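Local coordinates for transmembrane oligosaccharyl transferase (Archaeoglobus fulgidus, PDB 3WAJ), which is a membrane-embedded oligosaccharyl transferase of the STT3/AglB family, with a multi-helix membrane part joined to a soluble part of mixed helices and strands, at residues Ile220-Ile225 with Leu281-Gly286; Val547-Asp552 with Ile612-Gly617; Ser586-Glu591 with Lys606-Asp611. All blocks are in the same frame, centred on the assembly; numbering follows the deposited sequence.

Contact 1 of 3, residues Ile220-Ile225 with Leu281-Gly286; sequences IIAPII and LLVLLG
Ala222 presses its single methyl into the angle between Val283 and Leu284, and that is how helices 221-234 and 278-303 meet here. This is helix-on-helix packing inside the many-helix STT3-type membrane region, a member of the GT-C clan. The bond from CA to CB of Ala222 points at the facing helix and runs between two methyl groups. One is CG1 of Val283, 3.9 Å from Ala222 CB; the second is CD2 of Leu284, 4.1 Å from the same atom. Measured at Ala222 CB, the directions to these two methyls open by about 72°, so the alanine sits between them rather than against either alone.

The two partners get there differently. Val283 already heads for the other helix, and its CG1, opposite the backbone N (chi1 177°), is the branch that leads. Leu284 sets off along the flank; its CD1 continues the extended chain (chi2 173°), and CD2, the other branch, turns in to Ala222. With so small a residue between them, the backbones can come close: Ala222 CA and Leu284 CA are 6.8 Å apart. The contact is purely apolar.

Helix 243-261 closes one flank, with Phe254 touching Ala222 and Ser257 touching Leu284. Ile221, on another side of its helix, packs on helices 199-214 and 163-181. Next to Ala222 comes Pro223, in the opening turn of its helix, where the ring nitrogen has no hydrogen to donate. Two residues on, Ile225 N reaches Ile221 O at 3.1 Å.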
ATOM      1  N   ILE A 220       5.521 -20.333  -4.820  1.00 39.09           N
ATOM      2  CA  ILE A 220       4.768 -21.079  -3.817  1.00 42.37           C
ATOM      3  C   ILE A 220       3.739 -22.043  -4.421  1.00 44.36           C
ATOM      4  O   ILE A 220       3.368 -23.022  -3.785  1.00 53.44           O
ATOM      5  CB  ILE A 220       4.072 -20.105  -2.814  1.00 52.03           C
ATOM      6  CG1 ILE A 220       3.840 -20.782  -1.466  1.00 54.92           C
ATOM      7  CG2 ILE A 220       2.743 -19.599  -3.374  1.00 47.13           C
ATOM      8  CD1 ILE A 220       5.066 -21.383  -0.874  1.00 63.99           C
ATOM      9  N   ILE A 221       3.280 -21.781  -5.644  1.00 41.07           N
ATOM     10  CA  ILE A 221       2.366 -22.706  -6.316  1.00 39.91           C
ATOM     11  C   ILE A 221       3.073 -24.043  -6.587  1.00 49.85           C
ATOM     12  O   ILE A 221       2.429 -25.086  -6.712  1.00 54.53           O
ATOM     13  CB  ILE A 221       1.808 -22.102  -7.633  1.00 48.11           C
ATOM     14  CG1 ILE A 221       0.718 -22.989  -8.230  1.00 47.36           C
ATOM     15  CG2 ILE A 221       2.902 -21.942  -8.660  1.00 49.74           C
ATOM     16  CD1 ILE A 221      -0.494 -23.118  -7.358  1.00 49.58           C
ATOM     17  N   ALA A 222       4.403 -24.020  -6.662  1.00 50.62           N
ATOM     18  CA  ALA A 222       5.152 -25.254  -6.930  1.00 50.06           C
ATOM     19  C   ALA A 222       5.055 -26.310  -5.802  1.00 48.43           C
ATOM     20  O   ALA A 222       4.721 -27.463  -6.083  1.00 46.73           O
ATOM     21  CB  ALA A 222       6.613 -24.966  -7.335  1.00 40.62           C
ATOM     22  N   PRO A 223       5.349 -25.927  -4.535  1.00 45.09           N
ATOM     23  CA  PRO A 223       5.127 -26.858  -3.419  1.00 38.54           C
ATOM     24  C   PRO A 223       3.688 -27.366  -3.369  1.00 44.52           C
ATOM     25  O   PRO A 223       3.461 -28.538  -3.061  1.00 54.47           O
ATOM     26  CB  PRO A 223       5.386 -25.996  -2.182  1.00 42.97           C
ATOM     27  CG  PRO A 223       6.287 -24.911  -2.644  1.00 44.11           C
ATOM     28  CD  PRO A 223       5.980 -24.667  -4.088  1.00 42.11           C
ATOM     29  N   ILE A 224       2.729 -26.495  -3.675  1.00 43.68           N
ATOM     30  CA  ILE A 224       1.313 -26.875  -3.659  1.00 42.94           C
ATOM     31  C   ILE A 224       1.020 -28.044  -4.602  1.00 44.57           C
ATOM     32  O   ILE A 224       0.490 -29.067  -4.182  1.00 46.89           O
ATOM     33  CB  ILE A 224       0.397 -25.672  -3.977  1.00 44.22           C
ATOM     34  CG1 ILE A 224       0.424 -24.658  -2.824  1.00 43.08           C
ATOM     35  CG2 ILE A 224      -1.033 -26.122  -4.247  1.00 37.67           C
ATOM     36  CD1 ILE A 224      -0.360 -23.389  -3.111  1.00 41.57           C
ATOM     37  N   ILE A 225       1.370 -27.886  -5.874  1.00 46.42           N
ATOM     38  CA  ILE A 225       1.221 -28.955  -6.857  1.00 44.06           C
ATOM     39  C   ILE A 225       1.999 -30.218  -6.475  1.00 50.43           C
ATOM     40  O   ILE A 225       1.536 -31.331  -6.712  1.00 54.00           O
ATOM     41  CB  ILE A 225       1.649 -28.480  -8.258  1.00 43.29           C
ATOM     42  CG1 ILE A 225       0.775 -27.309  -8.693  1.00 45.29           C
ATOM     43  CG2 ILE A 225       1.554 -29.622  -9.275  1.00 47.90           C
ATOM     44  CD1 ILE A 225       1.144 -26.736 -10.047  1.00 46.64           C
ATOM     45  N   LEU A 281      13.892 -19.719  -9.824  1.00 45.61           N
ATOM     46  CA  LEU A 281      14.347 -20.638 -10.875  1.00 43.51           C
ATOM     47  C   LEU A 281      14.732 -22.009 -10.303  1.00 45.77           C
ATOM     48  O   LEU A 281      14.391 -23.049 -10.867  1.00 46.36           O
ATOM     49  CB  LEU A 281      15.549 -20.038 -11.620  1.00 42.58           C
ATOM     50  CG  LEU A 281      16.189 -20.852 -12.757  1.00 42.01           C
ATOM     51  CD1 LEU A 281      15.215 -21.074 -13.915  1.00 38.40           C
ATOM     52  CD2 LEU A 281      17.473 -20.205 -13.281  1.00 38.71           C
ATOM     53  N   LEU A 282      15.452 -21.998  -9.184  1.00 42.54           N
ATOM     54  CA  LEU A 282      15.814 -23.226  -8.492  1.00 45.07           C
ATOM     55  C   LEU A 282      14.553 -23.966  -8.076  1.00 50.36           C
ATOM     56  O   LEU A 282      14.469 -25.188  -8.226  1.00 55.23           O
ATOM     57  CB  LEU A 282      16.670 -22.918  -7.264  1.00 47.87           C
ATOM     58  CG  LEU A 282      18.184 -23.107  -7.367  1.00 55.11           C
ATOM     59  CD1 LEU A 282      18.719 -22.746  -8.744  1.00 57.58           C
ATOM     60  CD2 LEU A 282      18.875 -22.275  -6.293  1.00 49.28           C
ATOM     61  N   VAL A 283      13.568 -23.232  -7.560  1.00 41.29           N
ATOM     62  CA  VAL A 283      12.331 -23.870  -7.118  1.00 41.59           C
ATOM     63  C   VAL A 283      11.646 -24.583  -8.273  1.00 37.80           C
ATOM     64  O   VAL A 283      11.248 -25.733  -8.152  1.00 39.25           O
ATOM     65  CB  VAL A 283      11.346 -22.883  -6.449  1.00 42.97           C
ATOM     66  CG1 VAL A 283      10.051 -23.604  -6.093  1.00 39.60           C
ATOM     67  CG2 VAL A 283      11.961 -22.297  -5.200  1.00 42.94           C
ATOM     68  N   LEU A 284      11.542 -23.906  -9.407  1.00 37.47           N
ATOM     69  CA  LEU A 284      10.853 -24.482 -10.552  1.00 42.74           C
ATOM     70  C   LEU A 284      11.644 -25.635 -11.204  1.00 49.43           C
ATOM     71  O   LEU A 284      11.051 -26.634 -11.615  1.00 53.43           O
ATOM     72  CB  LEU A 284      10.448 -23.387 -11.549  1.00 44.18           C
ATOM     73  CG  LEU A 284       9.607 -22.273 -10.899  1.00 45.96           C
ATOM     74  CD1 LEU A 284       9.356 -21.122 -11.859  1.00 40.96           C
ATOM     75  CD2 LEU A 284       8.274 -22.817 -10.374  1.00 42.62           C
ATOM     76  N   LEU A 285      12.971 -25.513 -11.277  1.00 49.60           N
ATOM     77  CA  LEU A 285      13.808 -26.600 -11.801  1.00 47.47           C
ATOM     78  C   LEU A 285      13.826 -27.781 -10.839  1.00 45.79           C
ATOM     79  O   LEU A 285      13.706 -28.930 -11.256  1.00 48.23           O
ATOM     80  CB  LEU A 285      15.244 -26.138 -12.058  1.00 46.64           C
ATOM     81  CG  LEU A 285      15.535 -25.280 -13.283  1.00 48.67           C
ATOM     82  CD1 LEU A 285      16.925 -24.642 -13.149  1.00 45.04           C
ATOM     83  CD2 LEU A 285      15.432 -26.095 -14.567  1.00 47.07           C
ATOM     84  N   GLY A 286      13.982 -27.497  -9.552  1.00 42.99           N
ATOM     85  CA  GLY A 286      13.969 -28.546  -8.548  1.00 46.92           C
ATOM     86  C   GLY A 286      12.663 -29.315  -8.602  1.00 51.48           C
ATOM     87  O   GLY A 286      12.665 -30.547  -8.588  1.00 53.33           O
TER

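Contact 2 of 3, residues Val547-Asp552 with Ile612-Gly617; sequences VISWWD and IEMETG
Met614 projects from the short helix 612-615 onto the chain at Ser549 and Trp550, and its thioether does nearly all the touching. Trp550 and Trp551, with Asp552, begin the Trp-Trp-Asp-Tyr-Gly signature of the STT3 family, so the methionine backs the start of that motif, where the chain leaves strand 546-548.

Met614 loses the most surface. Its chain runs out almost straight through chi2 and then bends at the sulfur (chi3 57°), which brings SD and CE alongside the backbone at Trp550. SD is 3.7 Å from Trp550 CB and equally far from Trp550 N; CE lies 3.8 Å from that N. The CG carbon approaches the indole obliquely.

Trp550, the second most buried, aims its CB at Met614, but the ring then swings off, since CG is opposite the backbone N (chi1 -168°). Thus CB meets the sulfur while the indole goes on to meet Trp625 with the planes steeply inclined, about 75° apart. One face of the indole is also touched near its rim by Trp551 CD1.

Ser549 contributes its hydroxyl, with OG 3.8 Å from Met614 SD. That is mere packing: OG is hydrogen-bonded to Val609 O on the neighbouring strand.

Further along, Asp552 OD2 and Glu613 OE2 stand 5.6 Å apart. Lys618 NZ makes salt bridges to both, bridging the motif and helix 612-615. Between Met614 and the pair Ser549 and Trp550, by contrast, no polar pair forms, which implies that this part of the contact probably rests on shape and dispersion.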
ATOM      1  N   VAL A 547      12.930  14.668  -1.145  1.00 30.35           N
ATOM      2  CA  VAL A 547      11.663  15.165  -0.672  1.00 26.01           C
ATOM      3  C   VAL A 547      11.203  14.253   0.472  1.00 31.87           C
ATOM      4  O   VAL A 547      10.963  13.051   0.278  1.00 30.01           O
ATOM      5  CB  VAL A 547      10.645  15.151  -1.794  1.00 26.23           C
ATOM      6  CG1 VAL A 547       9.268  15.658  -1.290  1.00 25.16           C
ATOM      7  CG2 VAL A 547      11.135  16.007  -2.953  1.00 21.69           C
ATOM      8  N   ILE A 548      11.076  14.824   1.666  1.00 26.92           N
ATOM      9  CA  ILE A 548      10.740  14.028   2.833  1.00 28.86           C
ATOM     10  C   ILE A 548       9.269  14.161   3.258  1.00 31.53           C
ATOM     11  O   ILE A 548       8.717  15.251   3.383  1.00 28.36           O
ATOM     12  CB  ILE A 548      11.693  14.309   4.015  1.00 25.21           C
ATOM     13  CG1 ILE A 548      11.550  13.213   5.072  1.00 24.27           C
ATOM     14  CG2 ILE A 548      11.435  15.673   4.618  1.00 26.48           C
ATOM     15  CD1 ILE A 548      12.803  13.015   5.899  1.00 27.75           C
ATOM     16  N   SER A 549       8.642  13.020   3.498  1.00 28.29           N
ATOM     17  CA  SER A 549       7.241  12.970   3.867  1.00 27.70           C
ATOM     18  C   SER A 549       7.009  11.577   4.449  1.00 26.53           C
ATOM     19  O   SER A 549       7.902  10.746   4.428  1.00 29.02           O
ATOM     20  CB  SER A 549       6.372  13.195   2.623  1.00 24.98           C
ATOM     21  OG  SER A 549       4.996  13.087   2.948  1.00 29.20           O
ATOM     22  N   TRP A 550       5.823  11.307   4.966  1.00 24.71           N
ATOM     23  CA  TRP A 550       5.556   9.985   5.519  1.00 28.35           C
ATOM     24  C   TRP A 550       5.664   8.935   4.393  1.00 33.41           C
ATOM     25  O   TRP A 550       5.545   9.281   3.209  1.00 30.33           O
ATOM     26  CB  TRP A 550       4.175   9.969   6.200  1.00 25.98           C
ATOM     27  CG  TRP A 550       3.895   8.757   7.056  1.00 29.63           C
ATOM     28  CD1 TRP A 550       2.729   8.053   7.101  1.00 34.19           C
ATOM     29  CD2 TRP A 550       4.789   8.111   7.988  1.00 32.87           C
ATOM     30  NE1 TRP A 550       2.836   7.014   7.993  1.00 38.43           N
ATOM     31  CE2 TRP A 550       4.087   7.023   8.550  1.00 35.73           C
ATOM     32  CE3 TRP A 550       6.112   8.343   8.394  1.00 36.13           C
ATOM     33  CZ2 TRP A 550       4.658   6.168   9.508  1.00 35.01           C
ATOM     34  CZ3 TRP A 550       6.681   7.490   9.335  1.00 36.49           C
ATOM     35  CH2 TRP A 550       5.952   6.419   9.885  1.00 34.87           C
ATOM     36  N   TRP A 551       5.896   7.669   4.740  1.00 29.54           N
ATOM     37  CA  TRP A 551       6.225   6.675   3.710  1.00 25.83           C
ATOM     38  C   TRP A 551       5.056   6.341   2.780  1.00 31.84           C
ATOM     39  O   TRP A 551       5.280   5.968   1.628  1.00 31.43           O
ATOM     40  CB  TRP A 551       6.796   5.403   4.334  1.00 27.65           C
ATOM     41  CG  TRP A 551       5.879   4.685   5.288  1.00 36.32           C
ATOM     42  CD1 TRP A 551       5.820   4.851   6.644  1.00 41.09           C
ATOM     43  CD2 TRP A 551       4.930   3.648   4.971  1.00 36.61           C
ATOM     44  NE1 TRP A 551       4.888   3.996   7.189  1.00 36.65           N
ATOM     45  CE2 TRP A 551       4.321   3.253   6.188  1.00 35.45           C
ATOM     46  CE3 TRP A 551       4.526   3.029   3.779  1.00 34.58           C
ATOM     47  CZ2 TRP A 551       3.336   2.250   6.251  1.00 35.07           C
ATOM     48  CZ3 TRP A 551       3.542   2.037   3.837  1.00 35.90           C
ATOM     49  CH2 TRP A 551       2.959   1.656   5.070  1.00 33.45           C
ATOM     50  N   ASP A 552       3.826   6.483   3.282  1.00 28.05           N
ATOM     51  CA  ASP A 552       2.601   6.261   2.494  1.00 28.69           C
ATOM     52  C   ASP A 552       2.615   6.955   1.136  1.00 34.78           C
ATOM     53  O   ASP A 552       2.111   6.413   0.151  1.00 37.46           O
ATOM     54  CB  ASP A 552       1.377   6.805   3.257  1.00 30.45           C
ATOM     55  CG  ASP A 552       1.067   6.024   4.489  1.00 38.91           C
ATOM     56  OD1 ASP A 552       1.810   5.067   4.828  1.00 56.81           O
ATOM     57  OD2 ASP A 552       0.069   6.378   5.127  1.00 37.79           O
ATOM     58  N   ILE A 612      -2.490  16.609   6.826  1.00 27.81           N
ATOM     59  CA  ILE A 612      -3.231  16.723   8.063  1.00 27.42           C
ATOM     60  C   ILE A 612      -3.294  15.371   8.755  1.00 31.49           C
ATOM     61  O   ILE A 612      -3.517  15.283   9.964  1.00 39.90           O
ATOM     62  CB  ILE A 612      -4.625  17.311   7.824  1.00 25.94           C
ATOM     63  CG1 ILE A 612      -5.272  17.690   9.168  1.00 29.92           C
ATOM     64  CG2 ILE A 612      -5.493  16.324   7.022  1.00 27.25           C
ATOM     65  CD1 ILE A 612      -6.588  18.407   9.036  1.00 25.30           C
ATOM     66  N   GLU A 613      -3.073  14.314   7.986  1.00 33.22           N
ATOM     67  CA  GLU A 613      -3.127  12.965   8.534  1.00 36.82           C
ATOM     68  C   GLU A 613      -1.871  12.679   9.355  1.00 31.45           C
ATOM     69  O   GLU A 613      -1.948  12.138  10.461  1.00 32.67           O
ATOM     70  CB  GLU A 613      -3.326  11.942   7.409  1.00 33.33           C
ATOM     71  CG  GLU A 613      -4.713  12.014   6.777  1.00 40.98           C
ATOM     72  CD  GLU A 613      -4.987  10.901   5.777  1.00 49.32           C
ATOM     73  OE1 GLU A 613      -6.172  10.695   5.423  1.00 44.90           O
ATOM     74  OE2 GLU A 613      -4.021  10.242   5.337  1.00 54.47           O
ATOM     75  N   MET A 614      -0.728  13.039   8.786  1.00 27.57           N
ATOM     76  CA  MET A 614       0.541  13.071   9.505  1.00 29.50           C
ATOM     77  C   MET A 614       0.448  13.866  10.806  1.00 34.33           C
ATOM     78  O   MET A 614       0.993  13.465  11.835  1.00 30.74           O
ATOM     79  CB  MET A 614       1.617  13.663   8.594  1.00 29.93           C
ATOM     80  CG  MET A 614       2.013  12.711   7.456  1.00 31.92           C
ATOM     81  SD  MET A 614       3.033  13.464   6.177  1.00 33.19           S
ATOM     82  CE  MET A 614       4.413  14.049   7.201  1.00 27.25           C
ATOM     83  N   GLU A 615      -0.256  14.991  10.758  1.00 34.20           N
ATOM     84  CA  GLU A 615      -0.403  15.829  11.938  1.00 32.76           C
ATOM     85  C   GLU A 615      -1.281  15.137  12.978  1.00 38.61           C
ATOM     86  O   GLU A 615      -1.008  15.198  14.174  1.00 38.51           O
ATOM     87  CB  GLU A 615      -1.018  17.188  11.557  1.00 35.53           C
ATOM     88  CG  GLU A 615      -1.295  18.125  12.728  1.00 38.35           C
ATOM     89  CD  GLU A 615      -2.041  19.390  12.300  1.00 46.82           C
ATOM     90  OE1 GLU A 615      -3.164  19.253  11.776  1.00 44.65           O
ATOM     91  OE2 GLU A 615      -1.517  20.517  12.480  1.00 50.71           O
ATOM     92  N   THR A 616      -2.327  14.462  12.510  1.00 37.24           N
ATOM     93  CA  THR A 616      -3.320  13.887  13.402  1.00 34.94           C
ATOM     94  C   THR A 616      -3.297  12.361  13.471  1.00 31.83           C
ATOM     95  O   THR A 616      -2.544  11.789  14.243  1.00 35.19           O
ATOM     96  CB  THR A 616      -4.724  14.375  13.053  1.00 37.27           C
ATOM     97  OG1 THR A 616      -5.071  13.900  11.749  1.00 39.43           O
ATOM     98  CG2 THR A 616      -4.772  15.899  13.076  1.00 32.92           C
ATOM     99  N   GLY A 617      -4.134  11.705  12.679  1.00 33.98           N
ATOM    100  CA  GLY A 617      -4.373  10.273  12.822  1.00 31.71           C
ATOM    101  C   GLY A 617      -3.156   9.378  12.652  1.00 39.45           C
ATOM    102  O   GLY A 617      -3.002   8.382  13.360  1.00 45.99           O
TER

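Contact 3 of 3, residues Ser586-Glu591 with Lys606-Asp611; sequences SFFTAE and KYVVSD
This is an apolar contact of two aromatic rings with one valine, buried where the end of helix 584-588 lies against strand 605-611. Val608 divides its methyls between the rings. CG1, opposite the backbone N (chi1 -175°), comes to 3.5 Å from CE1 of Phe588. CG2 goes to the other ring, 3.8 Å from Phe587 CZ. Both approaches are oblique to the rings. Phe587 and Val608 extend toward each other from opposite directions, whereas Phe588 and Val608 slide past each other.

The strand is the third in a mixed five-stranded sheet, and the helix packs over it in the manner of an alpha/beta domain, here the AglB core. The neighbouring parallel strand 546-548 joins in, since Ile548 touches Phe587, Phe588 and Val608, while Leu682 of helix 678-684 packs on Phe587 and Val608.

The two rings also pack on each other. Phe587 has its ring opposite the backbone N (chi1 179°), while that of Phe588 lies beside it (chi1 -64°). As a result the edge of Phe587 is set against a face of Phe588, with CD2 of Phe587 3.7 Å above the centre of the Phe588 ring.

Where the strand ends, Asp611 N-caps helix 612-615: its OD1 takes a hydrogen bond from Met614 N, and OD2 takes one from Trp503 NE1.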
ATOM      1  N   SER A 586      12.168   9.673  12.014  1.00 30.73           N
ATOM      2  CA  SER A 586      13.134  10.348  12.882  1.00 34.63           C
ATOM      3  C   SER A 586      13.174  11.832  12.542  1.00 35.58           C
ATOM      4  O   SER A 586      13.588  12.662  13.355  1.00 38.05           O
ATOM      5  CB  SER A 586      14.521   9.718  12.743  1.00 34.07           C
ATOM      6  OG  SER A 586      14.804   9.451  11.387  1.00 38.54           O
ATOM      7  N   PHE A 587      12.737  12.174  11.334  1.00 29.82           N
ATOM      8  CA  PHE A 587      12.617  13.580  10.996  1.00 30.87           C
ATOM      9  C   PHE A 587      11.370  14.170  11.693  1.00 33.01           C
ATOM     10  O   PHE A 587      11.480  15.110  12.479  1.00 37.33           O
ATOM     11  CB  PHE A 587      12.611  13.788   9.479  1.00 32.51           C
ATOM     12  CG  PHE A 587      12.460  15.227   9.071  1.00 29.44           C
ATOM     13  CD1 PHE A 587      13.555  16.074   9.055  1.00 28.81           C
ATOM     14  CD2 PHE A 587      11.211  15.746   8.726  1.00 31.59           C
ATOM     15  CE1 PHE A 587      13.420  17.423   8.700  1.00 32.68           C
ATOM     16  CE2 PHE A 587      11.065  17.091   8.363  1.00 26.56           C
ATOM     17  CZ  PHE A 587      12.167  17.927   8.353  1.00 32.17           C
ATOM     18  N   PHE A 588      10.198  13.591  11.448  1.00 31.50           N
ATOM     19  CA  PHE A 588       8.937  14.190  11.930  1.00 34.20           C
ATOM     20  C   PHE A 588       8.663  14.109  13.425  1.00 40.91           C
ATOM     21  O   PHE A 588       7.875  14.904  13.950  1.00 40.59           O
ATOM     22  CB  PHE A 588       7.721  13.672  11.143  1.00 27.49           C
ATOM     23  CG  PHE A 588       7.751  14.045   9.685  1.00 24.89           C
ATOM     24  CD1 PHE A 588       7.448  15.341   9.278  1.00 27.40           C
ATOM     25  CD2 PHE A 588       8.108  13.107   8.718  1.00 24.81           C
ATOM     26  CE1 PHE A 588       7.493  15.703   7.916  1.00 28.12           C
ATOM     27  CE2 PHE A 588       8.165  13.451   7.355  1.00 28.06           C
ATOM     28  CZ  PHE A 588       7.858  14.749   6.953  1.00 32.02           C
ATOM     29  N   THR A 589       9.299  13.166  14.118  1.00 37.31           N
ATOM     30  CA  THR A 589       9.113  13.100  15.568  1.00 38.40           C
ATOM     31  C   THR A 589      10.299  13.688  16.308  1.00 37.02           C
ATOM     32  O   THR A 589      10.423  13.526  17.528  1.00 34.06           O
ATOM     33  CB  THR A 589       8.940  11.675  16.074  1.00 36.76           C
ATOM     34  OG1 THR A 589      10.181  10.993  15.912  1.00 32.19           O
ATOM     35  CG2 THR A 589       7.812  10.938  15.321  1.00 33.70           C
ATOM     36  N   ALA A 590      11.192  14.326  15.558  1.00 35.10           N
ATOM     37  CA  ALA A 590      12.386  14.918  16.147  1.00 34.98           C
ATOM     38  C   ALA A 590      11.955  16.065  17.055  1.00 39.64           C
ATOM     39  O   ALA A 590      11.144  16.928  16.665  1.00 44.85           O
ATOM     40  CB  ALA A 590      13.331  15.409  15.072  1.00 30.68           C
ATOM     41  N   GLU A 591      12.506  16.077  18.260  1.00 38.00           N
ATOM     42  CA  GLU A 591      12.059  16.998  19.290  1.00 41.14           C
ATOM     43  C   GLU A 591      12.835  18.303  19.363  1.00 40.29           C
ATOM     44  O   GLU A 591      12.561  19.133  20.226  1.00 46.19           O
ATOM     45  CB  GLU A 591      12.027  16.295  20.638  1.00 49.09           C
ATOM     46  CG  GLU A 591      10.884  15.301  20.742  1.00 61.39           C
ATOM     47  CD  GLU A 591      11.160  14.206  21.738  1.00 75.70           C
ATOM     48  OE1 GLU A 591      12.123  14.349  22.524  1.00 80.90           O
ATOM     49  OE2 GLU A 591      10.420  13.198  21.726  1.00 82.15           O
ATOM     50  N   LYS A 606      15.573  18.728   0.508  1.00 36.24           N
ATOM     51  CA  LYS A 606      15.366  20.126   0.200  1.00 37.40           C
ATOM     52  C   LYS A 606      13.886  20.533   0.381  1.00 39.38           C
ATOM     53  O   LYS A 606      13.564  21.709   0.571  1.00 41.88           O
ATOM     54  CB  LYS A 606      15.848  20.433  -1.219  1.00 33.66           C
ATOM     55  CG  LYS A 606      15.884  21.918  -1.498  1.00 33.39           C
ATOM     56  CD  LYS A 606      16.269  22.270  -2.944  1.00 41.96           C
ATOM     57  CE  LYS A 606      16.644  23.764  -2.995  1.00 49.13           C
ATOM     58  NZ  LYS A 606      16.420  24.349  -4.337  1.00 59.83           N
ATOM     59  N   TYR A 607      12.988  19.559   0.332  1.00 36.04           N
ATOM     60  CA  TYR A 607      11.570  19.834   0.568  1.00 32.94           C
ATOM     61  C   TYR A 607      10.956  18.848   1.530  1.00 32.75           C
ATOM     62  O   TYR A 607      11.325  17.670   1.562  1.00 35.27           O
ATOM     63  CB  TYR A 607      10.769  19.845  -0.737  1.00 28.59           C
ATOM     64  CG  TYR A 607      11.289  20.883  -1.680  1.00 31.79           C
ATOM     65  CD1 TYR A 607      10.866  22.201  -1.574  1.00 34.43           C
ATOM     66  CD2 TYR A 607      12.245  20.563  -2.641  1.00 28.85           C
ATOM     67  CE1 TYR A 607      11.348  23.173  -2.412  1.00 34.42           C
ATOM     68  CE2 TYR A 607      12.741  21.532  -3.497  1.00 37.93           C
ATOM     69  CZ  TYR A 607      12.288  22.840  -3.371  1.00 42.66           C
ATOM     70  OH  TYR A 607      12.763  23.830  -4.198  1.00 50.60           O
ATOM     71  N   VAL A 608      10.025  19.362   2.323  1.00 31.33           N
ATOM     72  CA  VAL A 608       9.242  18.560   3.248  1.00 32.99           C
ATOM     73  C   VAL A 608       7.787  18.676   2.778  1.00 33.21           C
ATOM     74  O   VAL A 608       7.324  19.774   2.464  1.00 31.77           O
ATOM     75  CB  VAL A 608       9.344  19.121   4.686  1.00 30.65           C
ATOM     76  CG1 VAL A 608       8.620  18.213   5.679  1.00 29.91           C
ATOM     77  CG2 VAL A 608      10.807  19.333   5.103  1.00 24.57           C
ATOM     78  N   VAL A 609       7.076  17.553   2.709  1.00 27.95           N
ATOM     79  CA  VAL A 609       5.641  17.577   2.439  1.00 24.87           C
ATOM     80  C   VAL A 609       4.890  16.953   3.614  1.00 34.13           C
ATOM     81  O   VAL A 609       5.134  15.790   3.983  1.00 29.39           O
ATOM     82  CB  VAL A 609       5.270  16.829   1.150  1.00 29.46           C
ATOM     83  CG1 VAL A 609       3.766  16.948   0.894  1.00 23.72           C
ATOM     84  CG2 VAL A 609       6.079  17.350  -0.054  1.00 24.82           C
ATOM     85  N   SER A 610       3.981  17.724   4.209  1.00 33.59           N
ATOM     86  CA  SER A 610       3.275  17.280   5.405  1.00 28.70           C
ATOM     87  C   SER A 610       1.780  17.433   5.224  1.00 33.86           C
ATOM     88  O   SER A 610       1.302  18.440   4.671  1.00 34.91           O
ATOM     89  CB  SER A 610       3.756  18.081   6.627  1.00 34.04           C
ATOM     90  OG  SER A 610       2.882  17.945   7.735  1.00 30.51           O
ATOM     91  N   ASP A 611       1.025  16.444   5.693  1.00 33.15           N
ATOM     92  CA  ASP A 611      -0.425  16.533   5.547  1.00 33.30           C
ATOM     93  C   ASP A 611      -1.179  16.423   6.870  1.00 32.56           C
ATOM     94  O   ASP A 611      -0.579  16.196   7.918  1.00 32.98           O
ATOM     95  CB  ASP A 611      -0.972  15.587   4.463  1.00 26.61           C
ATOM     96  CG  ASP A 611      -1.209  14.174   4.954  1.00 35.10           C
ATOM     97  OD1 ASP A 611      -0.665  13.756   6.013  1.00 42.77           O
ATOM     98  OD2 ASP A 611      -1.941  13.462   4.233  1.00 34.21           O
TER

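Overall arrangement
Contacts 2 and 3 form one continuous region, their centres 8 Å apart and contact 3 nested inside the loop that contact 2 closes. Their strands are parallel neighbours in one sheet: Ile548 N lies 2.9 Å from Tyr607 O, and Ile548 O lies 2.9 Å from Val609 N, both probable hydrogen bonds. Side chains join them too, with Met614 CE 3.5 Å from Phe588 CZ. Contact 1 stands apart in the membrane region, its centre 40 Å from that of contact 2 and 44 Å from that of contact 3. The zinc ion is bound by Asp47, Asp161 and His163, none of which lies in any of the three contacts.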